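PDB 7CJ3: phosphodiesterase from Salpingoeca rosetta, which carries a retinal in its helical transmembrane domain, which belongs to the bacteriorhodopsin-like family of membrane proteins. Local coordinates for residues 170-173 against 174-178; 107-111 against 112-116. All coordinates share one frame; numbering follows the deposited sequence.

Both contacts are local, each following the chain as it leaves a transmembrane helix, and they lie in series with centres about 21 Å apart and nearest atoms about 7 Å apart, without touching. Each mixes buried and surface residues. Contact 1, where helix 153-173 turns toward helix 178-207, is the more polar: two serine hydroxyls and an arginine gather on one carbonyl, and Gly170 touches the retinal. Contact 2, where helix 86-111 gives way to the run toward strand 117-118, has a single backbone bond across its segments and leucine packing, with the side chain of Met109 about 12 Å from the retinal. Both meet helix 128-149, contact 1 through Tyr131 and contact 2 through Met129.

Contact 1. Residues 170-173 against 174-178; sequences GALS and SILPS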
ATOM      1  N   GLY B 170      -7.209 -26.565   3.869  1.00 16.83           N
ATOM      2  CA  GLY B 170      -8.198 -25.496   3.655  1.00 17.32           C
ATOM      3  C   GLY B 170      -8.867 -25.631   2.304  1.00 18.15           C
ATOM      4  O   GLY B 170     -10.113 -25.655   2.240  1.00 17.37           O
ATOM      5  N   ALA B 171      -8.052 -25.727   1.241  1.00 19.40           N
ATOM      6  CA  ALA B 171      -8.517 -25.764  -0.161  1.00 21.33           C
ATOM      7  C   ALA B 171      -9.346 -27.028  -0.423  1.00 24.31           C
ATOM      8  O   ALA B 171     -10.470 -26.894  -0.948  1.00 23.14           O
ATOM      9  CB  ALA B 171      -7.334 -25.676  -1.087  1.00 21.35           C
ATOM     10  N   LEU B 172      -8.796 -28.207  -0.081  1.00 26.72           N
ATOM     11  CA  LEU B 172      -9.461 -29.520  -0.253  1.00 30.11           C
ATOM     12  C   LEU B 172     -10.831 -29.462   0.429  1.00 30.12           C
ATOM     13  O   LEU B 172     -11.849 -29.823  -0.203  1.00 28.21           O
ATOM     14  CB  LEU B 172      -8.542 -30.586   0.349  1.00 36.38           C
ATOM     15  CG  LEU B 172      -9.095 -32.009   0.489  1.00 43.79           C
ATOM     16  CD1 LEU B 172      -9.512 -32.566  -0.875  1.00 46.98           C
ATOM     17  CD2 LEU B 172      -8.066 -32.926   1.158  1.00 41.10           C
ATOM     18  N   SER B 173     -10.867 -28.957   1.660  1.00 31.24           N
ATOM     19  CA  SER B 173     -12.061 -29.010   2.533  1.00 32.48           C
ATOM     20  C   SER B 173     -13.234 -28.300   1.851  1.00 32.70           C
ATOM     21  O   SER B 173     -14.392 -28.656   2.148  1.00 35.77           O
ATOM     22  CB  SER B 173     -11.759 -28.459   3.901  1.00 32.85           C
ATOM     23  OG  SER B 173     -11.939 -27.057   3.942  1.00 38.60           O
ATOM     24  N   SER B 174     -12.947 -27.352   0.957  1.00 33.70           N
ATOM     25  CA  SER B 174     -13.961 -26.480   0.313  1.00 33.51           C
ATOM     26  C   SER B 174     -14.733 -27.260  -0.758  1.00 35.83           C
ATOM     27  O   SER B 174     -15.785 -26.736  -1.203  1.00 31.54           O
ATOM     28  CB  SER B 174     -13.326 -25.244  -0.261  1.00 33.57           C
ATOM     29  OG  SER B 174     -12.394 -24.700   0.647  1.00 39.08           O
ATOM     30  N   ILE B 175     -14.244 -28.447  -1.157  1.00 36.05           N
ATOM     31  CA  ILE B 175     -14.832 -29.249  -2.276  1.00 41.68           C
ATOM     32  C   ILE B 175     -15.152 -30.677  -1.814  1.00 46.98           C
ATOM     33  O   ILE B 175     -15.331 -31.530  -2.695  1.00 44.53           O
ATOM     34  CB  ILE B 175     -13.898 -29.256  -3.504  1.00 39.74           C
ATOM     35  CG1 ILE B 175     -12.496 -29.810  -3.190  1.00 45.56           C
ATOM     36  CG2 ILE B 175     -13.837 -27.872  -4.117  1.00 43.29           C
ATOM     37  CD1 ILE B 175     -11.919 -30.792  -4.206  1.00 43.82           C
ATOM     38  N   LEU B 176     -15.210 -30.939  -0.503  1.00 46.99           N
ATOM     39  CA  LEU B 176     -15.690 -32.227   0.065  1.00 45.02           C
ATOM     40  C   LEU B 176     -17.143 -32.036   0.524  1.00 52.14           C
ATOM     41  O   LEU B 176     -17.593 -30.897   0.668  1.00 51.56           O
ATOM     42  CB  LEU B 176     -14.778 -32.638   1.216  1.00 42.86           C
ATOM     43  CG  LEU B 176     -13.301 -32.758   0.859  1.00 45.57           C
ATOM     44  CD1 LEU B 176     -12.433 -32.980   2.111  1.00 45.47           C
ATOM     45  CD2 LEU B 176     -13.070 -33.853  -0.166  1.00 45.30           C
ATOM     46  N   PRO B 177     -17.933 -33.133   0.704  1.00 56.95           N
ATOM     47  CA  PRO B 177     -19.203 -33.061   1.438  1.00 58.10           C
ATOM     48  C   PRO B 177     -19.035 -32.757   2.946  1.00 53.02           C
ATOM     49  O   PRO B 177     -17.933 -32.786   3.453  1.00 45.41           O
ATOM     50  CB  PRO B 177     -19.856 -34.442   1.258  1.00 58.66           C
ATOM     51  CG  PRO B 177     -19.039 -35.148   0.182  1.00 53.52           C
ATOM     52  CD  PRO B 177     -17.683 -34.474   0.152  1.00 53.20           C
ATOM     53  N   SER B 178     -20.162 -32.520   3.622  1.00 50.09           N
ATOM     54  CA  SER B 178     -20.294 -31.884   4.960  1.00 52.31           C
ATOM     55  C   SER B 178     -19.336 -32.451   6.019  1.00 52.93           C
ATOM     56  O   SER B 178     -18.668 -31.616   6.650  1.00 60.15           O
ATOM     57  CB  SER B 178     -21.712 -31.973   5.420  1.00 50.55           C
ATOM     58  OG  SER B 178     -22.536 -31.235   4.541  1.00 58.37           O
TER
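The joint between residues 170-173 and 174-178 is a local helix-end contact, made as helix 153-173 runs out and the chain turns toward helix 178-207. Its polar centre is the carbonyl of Gly170. Ser174 OG donates to Gly170 O at 2.9 Å, and Ser173 OG donates to the same Gly170 O, also at 2.9 Å. The two hydroxyls reach that oxygen from opposite faces of its carbonyl plane, Ser173 the more steeply, tilted 32° from the plane. Ser174 turns its hydroxyl back along the helix because OG lies beside its own backbone N, anti to the carbonyl carbon (chi1 -44°). Arg244 adds its guanidinium to the group, bonding through NH1 to Ser173 OG and through NH2 to Gly170 O, and its positive charge would probably polarise that carbonyl further.

The backbone closes with a type I beta turn from Ser173 to Leu176. Two bonds between residues three apart lead into it: Ser174 N to Ala171 O at 3.2 Å, and the straighter Ile175 N to Leu172 O at 2.9 Å, with an N-H...O angle of 164°. In this bacteriorhodopsin-like bundle the helix end also borders the retinal, which Gly170 touches as part of its pocket.

The apolar part of the contact is chiefly the leucine pair. Leu172 and Leu176 meet at an oblique angle, with Leu176 CD1 at 3.8 Å from Leu172 CG and Leu176 CD2 at 3.8 Å from Leu172 CD1. Ile175 lays its CG1 beside Leu172 O, and its CD1 methyl just reaches Leu172 CD1, at the limit of contact (4.5 Å). Leu176 also touches Val184 of helix 178-207, whose N-cap position is held by Pro177.

Contact 2. Residues 107-111 against 112-116; sequences LSMAT and LNLYF
Leu112 and Leu114 fold back against the last turn of helix 86-111. The backbone contribution is one bond, Leu112 N to Ser108 O at 2.8 Å, with an N-H...O angle of 157°. Ser108 O also accepts from Thr111 N at 3.3 Å, so two successive amides share this carbonyl. Leu112 is the first residue to leave helical phi/psi, yet its amide still bonds four residues back, to Ser108 O, just where the chain straightens.

A side-chain bond secures the same turn from within the helix. Thr111 OG1 lies between its own backbone N and carbonyl carbon (chi1 48°), which turns the hydroxyl back along the helix to donate to Leu107 O at 2.7 Å. The donor stands 43° out of that carbonyl plane. Ser108 likewise gives its hydroxyl to a carbonyl one turn earlier, that of Ile104.

Within the bacteriorhodopsin-like helical bundle, this is the exit from a membrane-spanning helix into the segment leading to the short antiparallel pair 117-118 and 125-126.

The remaining contacts are packing of leucine carbons. Leu112 lies alongside Thr111, pointing the same way, with its CG 3.8 Å from Thr111 OG1; its CB rests 3.5 Å from Ser108 O. The apolar touches belong to Leu114, whose CD1 methyl reaches further back: it sits 4.0 Å from Ser108 CB and 4.3 Å from Met109 CG, bridging the two residues. Met129 of helix 128-149 touches Ser108, Met109 and Leu114 alike, while Leu39 and Ile40 of helix 17-41 also pack on Leu114, placing this buried leucine among three helices.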
ATOM      1  N   LEU B 107      -2.106  -9.645  -9.449  1.00 17.09           N
ATOM      2  CA  LEU B 107      -2.205  -9.084 -10.829  1.00 17.19           C
ATOM      3  C   LEU B 107      -2.915 -10.100 -11.725  1.00 16.29           C
ATOM      4  O   LEU B 107      -3.816  -9.691 -12.470  1.00 14.46           O
ATOM      5  CB  LEU B 107      -0.811  -8.757 -11.389  1.00 17.59           C
ATOM      6  CG  LEU B 107      -0.777  -8.243 -12.835  1.00 17.66           C
ATOM      7  CD1 LEU B 107      -1.682  -7.051 -13.048  1.00 17.61           C
ATOM      8  CD2 LEU B 107       0.616  -7.817 -13.248  1.00 17.73           C
ATOM      9  N   SER B 108      -2.504 -11.367 -11.620  1.00 16.93           N
ATOM     10  CA  SER B 108      -3.030 -12.548 -12.358  1.00 17.91           C
ATOM     11  C   SER B 108      -4.543 -12.693 -12.155  1.00 18.11           C
ATOM     12  O   SER B 108      -5.299 -12.769 -13.149  1.00 17.24           O
ATOM     13  CB  SER B 108      -2.263 -13.771 -11.904  1.00 19.42           C
ATOM     14  OG  SER B 108      -0.912 -13.687 -12.312  1.00 21.33           O
ATOM     15  N   MET B 109      -4.967 -12.690 -10.892  1.00 19.31           N
ATOM     16  CA  MET B 109      -6.379 -12.835 -10.464  1.00 21.00           C
ATOM     17  C   MET B 109      -7.262 -11.727 -11.054  1.00 22.51           C
ATOM     18  O   MET B 109      -8.394 -12.048 -11.507  1.00 26.11           O
ATOM     19  CB  MET B 109      -6.446 -12.881  -8.938  1.00 22.09           C
ATOM     20  CG  MET B 109      -5.916 -14.248  -8.405  1.00 24.79           C
ATOM     21  SD  MET B 109      -5.891 -14.423  -6.632  1.00 26.44           S
ATOM     22  CE  MET B 109      -7.597 -14.153  -6.210  1.00 25.54           C
ATOM     23  N   ALA B 110      -6.752 -10.500 -11.133  1.00 23.09           N
ATOM     24  CA  ALA B 110      -7.462  -9.316 -11.684  1.00 23.20           C
ATOM     25  C   ALA B 110      -7.590  -9.365 -13.218  1.00 23.84           C
ATOM     26  O   ALA B 110      -8.611  -8.860 -13.703  1.00 23.58           O
ATOM     27  CB  ALA B 110      -6.753  -8.042 -11.253  1.00 22.97           C
ATOM     28  N   THR B 111      -6.579  -9.882 -13.938  1.00 26.08           N
ATOM     29  CA  THR B 111      -6.363  -9.669 -15.407  1.00 26.54           C
ATOM     30  C   THR B 111      -6.567 -10.939 -16.239  1.00 26.99           C
ATOM     31  O   THR B 111      -6.856 -10.786 -17.440  1.00 23.17           O
ATOM     32  CB  THR B 111      -4.953  -9.149 -15.770  1.00 25.93           C
ATOM     33  OG1 THR B 111      -3.920  -9.906 -15.128  1.00 19.57           O
ATOM     34  CG2 THR B 111      -4.784  -7.669 -15.461  1.00 26.90           C
ATOM     35  N   LEU B 112      -6.340 -12.134 -15.681  1.00 29.86           N
ATOM     36  CA  LEU B 112      -6.362 -13.391 -16.483  1.00 29.77           C
ATOM     37  C   LEU B 112      -7.547 -14.257 -16.055  1.00 31.33           C
ATOM     38  O   LEU B 112      -8.064 -14.046 -14.939  1.00 32.18           O
ATOM     39  CB  LEU B 112      -5.033 -14.145 -16.350  1.00 26.84           C
ATOM     40  CG  LEU B 112      -3.775 -13.339 -16.635  1.00 25.40           C
ATOM     41  CD1 LEU B 112      -2.533 -14.068 -16.206  1.00 26.21           C
ATOM     42  CD2 LEU B 112      -3.686 -12.991 -18.099  1.00 26.38           C
ATOM     43  N   ASN B 113      -7.978 -15.123 -16.983  1.00 34.26           N
ATOM     44  CA  ASN B 113      -8.936 -16.245 -16.783  1.00 30.29           C
ATOM     45  C   ASN B 113      -8.149 -17.417 -16.186  1.00 29.74           C
ATOM     46  O   ASN B 113      -7.333 -18.034 -16.932  1.00 26.97           O
ATOM     47  CB  ASN B 113      -9.633 -16.643 -18.083  1.00 27.61           C
ATOM     48  CG  ASN B 113     -10.360 -15.483 -18.713  1.00 26.89           C
ATOM     49  OD1 ASN B 113     -11.380 -15.037 -18.219  1.00 28.73           O
ATOM     50  ND2 ASN B 113      -9.819 -14.946 -19.787  1.00 30.43           N
ATOM     51  N   LEU B 114      -8.363 -17.668 -14.888  1.00 30.12           N
ATOM     52  CA  LEU B 114      -7.673 -18.734 -14.122  1.00 31.13           C
ATOM     53  C   LEU B 114      -8.707 -19.772 -13.672  1.00 32.67           C
ATOM     54  O   LEU B 114      -9.777 -19.400 -13.189  1.00 29.61           O
ATOM     55  CB  LEU B 114      -6.914 -18.125 -12.943  1.00 30.36           C
ATOM     56  CG  LEU B 114      -5.826 -17.114 -13.299  1.00 31.06           C
ATOM     57  CD1 LEU B 114      -5.232 -16.512 -12.029  1.00 33.39           C
ATOM     58  CD2 LEU B 114      -4.726 -17.755 -14.129  1.00 30.42           C
ATOM     59  N   TYR B 115      -8.370 -21.043 -13.876  1.00 37.47           N
ATOM     60  CA  TYR B 115      -9.098 -22.229 -13.374  1.00 38.22           C
ATOM     61  C   TYR B 115      -9.278 -22.071 -11.867  1.00 40.02           C
ATOM     62  O   TYR B 115      -8.318 -21.650 -11.159  1.00 39.91           O
ATOM     63  CB  TYR B 115      -8.324 -23.513 -13.677  1.00 40.86           C
ATOM     64  CG  TYR B 115      -8.982 -24.754 -13.149  1.00 40.01           C
ATOM     65  CD1 TYR B 115     -10.272 -25.086 -13.527  1.00 38.88           C
ATOM     66  CD2 TYR B 115      -8.325 -25.570 -12.253  1.00 40.46           C
ATOM     67  CE1 TYR B 115     -10.887 -26.228 -13.049  1.00 41.81           C
ATOM     68  CE2 TYR B 115      -8.916 -26.722 -11.761  1.00 42.50           C
ATOM     69  CZ  TYR B 115     -10.194 -27.056 -12.172  1.00 44.12           C
ATOM     70  OH  TYR B 115     -10.766 -28.200 -11.698  1.00 44.72           O
ATOM     71  N   PHE B 116     -10.491 -22.395 -11.408  1.00 39.09           N
ATOM     72  CA  PHE B 116     -10.966 -22.241 -10.007  1.00 34.29           C
ATOM     73  C   PHE B 116     -11.971 -23.356  -9.701  1.00 32.06           C
ATOM     74  O   PHE B 116     -12.568 -23.933 -10.632  1.00 30.66           O
ATOM     75  CB  PHE B 116     -11.558 -20.840  -9.807  1.00 29.68           C
ATOM     76  CG  PHE B 116     -12.825 -20.571 -10.570  1.00 26.41           C
ATOM     77  CD1 PHE B 116     -12.781 -20.044 -11.840  1.00 26.38           C
ATOM     78  CD2 PHE B 116     -14.070 -20.838 -10.011  1.00 29.37           C
ATOM     79  CE1 PHE B 116     -13.954 -19.740 -12.528  1.00 29.61           C
ATOM     80  CE2 PHE B 116     -15.241 -20.567 -10.702  1.00 28.60           C
ATOM     81  CZ  PHE B 116     -15.181 -20.015 -11.963  1.00 30.08           C
TER